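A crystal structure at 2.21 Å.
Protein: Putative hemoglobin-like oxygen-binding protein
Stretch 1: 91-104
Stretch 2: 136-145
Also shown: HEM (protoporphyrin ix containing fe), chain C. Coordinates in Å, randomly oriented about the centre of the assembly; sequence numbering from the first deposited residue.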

# COMPACT_ATOMS: atom_id res chain seq x y z
N MET A 91 1.86 10.16 9.06
CA MET A 91 0.61 10.77 9.49
C MET A 91 -0.50 10.26 8.58
O MET A 91 -1.39 11.02 8.20
CB MET A 91 0.72 12.29 9.34
CG MET A 91 1.96 12.91 9.97
SD MET A 91 1.70 13.30 11.71
CE MET A 91 0.67 14.78 11.60
N LEU A 92 -0.44 8.99 8.21
CA LEU A 92 -1.32 8.47 7.18
C LEU A 92 -2.78 8.77 7.44
O LEU A 92 -3.49 9.13 6.50
CB LEU A 92 -1.16 6.96 6.99
CG LEU A 92 0.19 6.50 6.43
CD1 LEU A 92 0.04 5.03 6.02
CD2 LEU A 92 0.67 7.36 5.27
N ARG A 93 -3.26 8.63 8.69
CA ARG A 93 -4.68 8.83 8.94
C ARG A 93 -5.11 10.21 8.48
O ARG A 93 -6.12 10.35 7.79
CB ARG A 93 -5.09 8.63 10.41
CG ARG A 93 -6.59 8.83 10.59
CD ARG A 93 -7.14 8.22 11.85
NE ARG A 93 -8.44 8.78 12.15
CZ ARG A 93 -9.61 8.32 11.70
NH1 ARG A 93 -9.69 7.25 10.91
NH2 ARG A 93 -10.73 8.94 12.05
N LYS A 94 -4.28 11.19 8.85
CA LYS A 94 -4.47 12.61 8.60
C LYS A 94 -4.38 12.90 7.11
O LYS A 94 -5.26 13.53 6.54
CB LYS A 94 -3.40 13.43 9.38
CG LYS A 94 -3.55 14.95 9.33
CD LYS A 94 -4.89 15.42 9.92
CE LYS A 94 -5.36 16.78 9.39
NZ LYS A 94 -6.86 16.95 9.45
N ARG A 95 -3.29 12.45 6.51
CA ARG A 95 -3.09 12.53 5.05
C ARG A 95 -4.25 12.00 4.20
O ARG A 95 -4.44 12.49 3.12
CB ARG A 95 -1.84 11.77 4.67
CG ARG A 95 -0.64 12.66 4.57
CD ARG A 95 0.48 11.92 3.89
NE ARG A 95 1.64 12.78 3.66
CZ ARG A 95 2.49 13.12 4.61
NH1 ARG A 95 2.32 12.69 5.85
NH2 ARG A 95 3.53 13.87 4.32
N HIS A 96 -5.01 11.01 4.70
CA HIS A 96 -6.28 10.55 4.08
C HIS A 96 -7.53 11.27 4.47
O HIS A 96 -8.61 10.97 3.92
CB HIS A 96 -6.51 9.06 4.37
CG HIS A 96 -5.51 8.20 3.69
ND1 HIS A 96 -4.19 8.15 4.08
CD2 HIS A 96 -5.61 7.43 2.58
CE1 HIS A 96 -3.52 7.38 3.25
NE2 HIS A 96 -4.36 6.92 2.35
N MET A 97 -7.43 12.24 5.39
CA MET A 97 -8.64 12.97 5.86
C MET A 97 -9.37 13.79 4.78
O MET A 97 -10.57 14.05 4.94
CB MET A 97 -8.29 13.90 7.06
CG MET A 97 -8.39 13.25 8.47
SD MET A 97 -10.07 12.66 8.76
CE MET A 97 -9.80 11.09 9.55
N PRO A 98 -8.65 14.25 3.71
CA PRO A 98 -9.38 14.89 2.61
C PRO A 98 -10.40 13.97 1.97
O PRO A 98 -11.33 14.48 1.40
CB PRO A 98 -8.29 15.21 1.59
CG PRO A 98 -7.08 15.40 2.40
CD PRO A 98 -7.20 14.43 3.56
N PHE A 99 -10.23 12.64 2.06
CA PHE A 99 -11.14 11.69 1.39
C PHE A 99 -12.16 11.11 2.38
O PHE A 99 -12.00 11.11 3.61
CB PHE A 99 -10.34 10.55 0.71
CG PHE A 99 -9.07 11.01 0.03
CD1 PHE A 99 -9.12 11.72 -1.17
CD2 PHE A 99 -7.84 10.77 0.59
CE1 PHE A 99 -7.95 12.15 -1.80
CE2 PHE A 99 -6.67 11.22 0.00
CZ PHE A 99 -6.72 11.91 -1.20
N THR A 100 -13.25 10.63 1.79
CA THR A 100 -14.25 9.85 2.51
C THR A 100 -13.83 8.39 2.35
O THR A 100 -13.82 7.86 1.26
CB THR A 100 -15.63 10.08 1.88
OG1 THR A 100 -16.02 11.46 2.04
CG2 THR A 100 -16.72 9.14 2.48
N ILE A 101 -13.47 7.74 3.44
CA ILE A 101 -13.08 6.32 3.43
C ILE A 101 -13.95 5.50 4.38
O ILE A 101 -13.80 5.62 5.59
CB ILE A 101 -11.63 6.20 3.87
CG1 ILE A 101 -10.75 7.03 2.95
CG2 ILE A 101 -11.19 4.74 3.90
CD1 ILE A 101 -9.34 7.13 3.43
N ASP A 102 -14.84 4.67 3.83
CA ASP A 102 -15.65 3.72 4.62
C ASP A 102 -15.07 2.28 4.61
O ASP A 102 -14.04 2.01 3.98
CB ASP A 102 -17.11 3.69 4.11
CG ASP A 102 -17.20 3.33 2.65
OD1 ASP A 102 -16.19 2.82 2.12
OD2 ASP A 102 -18.24 3.58 2.01
N GLN A 103 -15.73 1.36 5.32
CA GLN A 103 -15.38 -0.05 5.38
C GLN A 103 -15.22 -0.64 3.97
O GLN A 103 -14.26 -1.35 3.65
CB GLN A 103 -16.51 -0.81 6.13
CG GLN A 103 -16.22 -2.28 6.46
CD GLN A 103 -14.97 -2.45 7.31
OE1 GLN A 103 -14.88 -1.87 8.40
NE2 GLN A 103 -14.01 -3.23 6.82
N ASP A 104 -16.18 -0.34 3.14
CA ASP A 104 -16.21 -0.83 1.79
C ASP A 104 -14.89 -0.52 1.03
O ASP A 104 -14.34 -1.38 0.33
CB ASP A 104 -17.43 -0.24 1.10
CG ASP A 104 -17.47 -0.54 -0.38
OD1 ASP A 104 -17.01 -1.64 -0.80
OD2 ASP A 104 -18.01 0.36 -1.11
CHA HEM C . -2.63 8.38 -0.88
CHB HEM C . -6.90 6.04 -0.78
CHC HEM C . -5.09 3.19 2.71
CHD HEM C . -0.72 4.92 1.81
C1A HEM C . -3.94 8.02 -1.13
C2A HEM C . -4.78 8.65 -2.05
C3A HEM C . -5.97 7.98 -2.03
C4A HEM C . -5.88 6.92 -1.09
CMA HEM C . -7.20 8.30 -2.87
CAA HEM C . -4.48 9.86 -2.91
CBA HEM C . -3.26 9.67 -3.80
CGA HEM C . -3.31 10.40 -5.13
O1A HEM C . -4.10 10.14 -6.06
O2A HEM C . -2.45 11.28 -5.31
C1B HEM C . -6.77 5.07 0.23
C2B HEM C . -7.86 4.31 0.76
C3B HEM C . -7.35 3.51 1.75
C4B HEM C . -5.93 3.87 1.84
CMB HEM C . -9.27 4.38 0.21
CAB HEM C . -7.87 2.50 2.72
CBB HEM C . -9.14 2.31 2.90
C1C HEM C . -3.70 3.32 2.73
C2C HEM C . -2.79 2.53 3.44
C3C HEM C . -1.55 3.05 3.19
C4C HEM C . -1.72 4.13 2.29
CMC HEM C . -3.17 1.36 4.34
CAC HEM C . -0.21 2.61 3.63
CBC HEM C . -0.01 1.46 4.26
C1D HEM C . -0.96 6.02 1.05
C2D HEM C . 0.13 6.94 0.72
C3D HEM C . -0.40 7.88 -0.02
C4D HEM C . -1.82 7.56 -0.14
CMD HEM C . 1.57 6.88 1.13
CAD HEM C . 0.31 9.11 -0.57
CBD HEM C . 0.02 10.22 0.44
CGD HEM C . 0.73 11.55 0.15
O1D HEM C . 1.35 11.75 -0.91
O2D HEM C . 0.71 12.50 0.96
NA HEM C . -4.62 6.93 -0.58
NB HEM C . -5.68 4.76 0.90
NC HEM C . -3.03 4.25 2.03
ND HEM C . -2.09 6.39 0.48
FE HEM C . -3.80 5.62 0.69
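Stretch 2 136-145: QLASHMINQH

How a chain terminus can be moulded onto a haem-binding segment is well illustrated by this hemoglobin-like protein, in which residues 136-145 lie along residues 91-104 and the two together bury 780 Å². Stretch 2 enters as the last turns of a helix and leaves as an irregular tail, with a kink at Asn-143; stretch 1 begins with a short helix, passes through a type I turn from His-96 to Phe-99, and runs out extended before its next helix starts at Gln-103. The fit follows this division. The helical parts meet where the CA atoms of Arg-93 and Met-141 come within 4.8 Å, and the later parts meet with Ile-101 CA 5.1 Å from Ile-142 CA and Asp-102 CA 4.8 Å from Gln-144 CA. These pairs rise in number together, so the contact advances in the same sense along both stretches.

The principal bump of the helical half is Met-141. Its chi1 and chi2 are both m, which folds the thioether back into the hollow between Leu-92 and His-96: CE lies 3.7 Å from Leu-92 CB, and SD sits over one face of the imidazole, 3.9 Å from the centroid of the His-96 ring. That ring is held from two sides, since ND1 donates to Leu-92 O at 2.7 Å and NE2 binds the haem FE at 2.2 Å, and the sulfur packs on the face of this anchored ring. Ile-101 CD1 adds to the packing, 4.2 Å from Met-141 CB, while Leu-92 CD1 touches Leu-137 CD1 at 4.1 Å.

Arg-93 reaches over to stretch 2 with an extended side chain, chi1 to chi3 all t. Its CB lies over the face of the His-140 ring, 4.2 Å from the centroid, and its NH1 gathers two carbonyls, His-140 O at 2.8 Å and Ile-142 O at a very short 2.4 Å.

Asn-143 fills the next hollow, the bend after the turn. Its OD1 accepts from Ile-101 N at 3.0 Å, and its backbone N donates to Ile-101 O at 2.9 Å, so one residue engages both polar backbone atoms of Ile-101. A weak bond from ND2 to Phe-99 O (3.3 Å) adds to this grip, and Met-97 CE rests 3.4 Å from Asn-143 CB. Water 1 bridges the two stretches beside the amide, accepting from Asn-143 ND2 at 2.5 Å and donating to Arg-93 O at 2.9 Å and Met-141 O at 2.7 Å.

The buried Ile-142 side chain reaches the start of the next helix, its CD1 4.0 Å from Asp-102 C and 3.6 Å from Gln-103 OE1. Asp-102 CA lies 3.5 Å from Gln-144 O, Gln-144 N bonds weakly to Ile-101 O (3.2 Å), and water 2 links Gln-144 O (2.9 Å) to Gln-103 N (3.1 Å).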

# COMPACT_ATOMS: atom_id res chain seq x y z
N GLN A 136 -4.38 -3.55 9.55
CA GLN A 136 -4.58 -2.63 10.66
C GLN A 136 -4.48 -1.16 10.21
O GLN A 136 -5.39 -0.39 10.49
CB GLN A 136 -3.57 -2.91 11.79
CG GLN A 136 -4.11 -3.88 12.83
CD GLN A 136 -3.05 -4.37 13.80
OE1 GLN A 136 -1.87 -4.01 13.72
NE2 GLN A 136 -3.48 -5.21 14.73
N LEU A 137 -3.38 -0.80 9.55
CA LEU A 137 -3.25 0.51 8.92
C LEU A 137 -4.48 0.92 8.10
O LEU A 137 -5.01 2.00 8.30
CB LEU A 137 -2.01 0.58 8.04
CG LEU A 137 -0.84 1.20 8.76
CD1 LEU A 137 0.36 1.32 7.80
CD2 LEU A 137 -1.24 2.58 9.30
N ALA A 138 -4.95 0.03 7.23
CA ALA A 138 -6.15 0.26 6.42
C ALA A 138 -7.34 0.57 7.28
O ALA A 138 -8.07 1.51 6.98
CB ALA A 138 -6.49 -0.92 5.53
N SER A 139 -7.56 -0.21 8.33
CA SER A 139 -8.70 0.04 9.20
C SER A 139 -8.59 1.40 9.90
O SER A 139 -9.56 2.07 10.05
CB SER A 139 -8.91 -1.11 10.20
OG SER A 139 -9.73 -2.10 9.59
N HIS A 140 -7.37 1.78 10.25
CA HIS A 140 -7.03 3.04 10.90
C HIS A 140 -7.41 4.25 10.04
O HIS A 140 -7.68 5.29 10.58
CB HIS A 140 -5.51 3.04 11.18
CG HIS A 140 -4.98 4.22 11.95
ND1 HIS A 140 -5.70 4.87 12.93
CD2 HIS A 140 -3.76 4.82 11.93
CE1 HIS A 140 -4.97 5.84 13.45
NE2 HIS A 140 -3.79 5.83 12.86
N MET A 141 -7.39 4.11 8.71
CA MET A 141 -7.71 5.22 7.80
C MET A 141 -9.20 5.47 7.71
O MET A 141 -9.61 6.52 7.24
CB MET A 141 -7.27 4.93 6.36
CG MET A 141 -5.82 4.59 6.15
SD MET A 141 -4.77 5.91 6.70
CE MET A 141 -4.20 5.27 8.28
N ILE A 142 -10.00 4.49 8.11
CA ILE A 142 -11.44 4.56 7.93
C ILE A 142 -11.86 5.81 8.66
O ILE A 142 -11.41 6.02 9.78
CB ILE A 142 -12.15 3.33 8.51
CG1 ILE A 142 -11.84 2.10 7.65
CG2 ILE A 142 -13.67 3.55 8.63
CD1 ILE A 142 -12.86 0.97 7.70
N ASN A 143 -12.64 6.67 8.00
CA ASN A 143 -13.17 7.90 8.62
C ASN A 143 -14.63 8.16 8.32
O ASN A 143 -15.09 9.23 8.55
CB ASN A 143 -12.30 9.13 8.29
CG ASN A 143 -12.14 9.37 6.78
OD1 ASN A 143 -13.11 9.28 6.03
ND2 ASN A 143 -10.89 9.68 6.33
N GLN A 144 -15.37 7.17 7.87
CA GLN A 144 -16.81 7.27 7.68
C GLN A 144 -17.50 5.95 8.06
O GLN A 144 -17.18 4.87 7.52
CB GLN A 144 -17.10 7.56 6.22
CG GLN A 144 -18.54 7.79 5.88
CD GLN A 144 -18.96 9.25 6.01
OE1 GLN A 144 -18.38 10.14 5.38
NE2 GLN A 144 -19.97 9.49 6.81
N HIS A 145 -18.46 6.06 8.99
CA HIS A 145 -19.14 4.92 9.61
C HIS A 145 -20.63 5.17 9.53
O HIS A 145 -21.36 4.38 8.97
CB HIS A 145 -18.73 4.75 11.08
CG HIS A 145 -17.34 5.21 11.37
ND1 HIS A 145 -16.26 4.35 11.44
CD2 HIS A 145 -16.84 6.45 11.62
CE1 HIS A 145 -15.16 5.03 11.72
NE2 HIS A 145 -15.49 6.31 11.83
O HOH W 1 -8.68 9.08 7.33
O HOH W 2 -18.14 2.19 7.02
O HOH W 3 -3.35 4.33 -1.02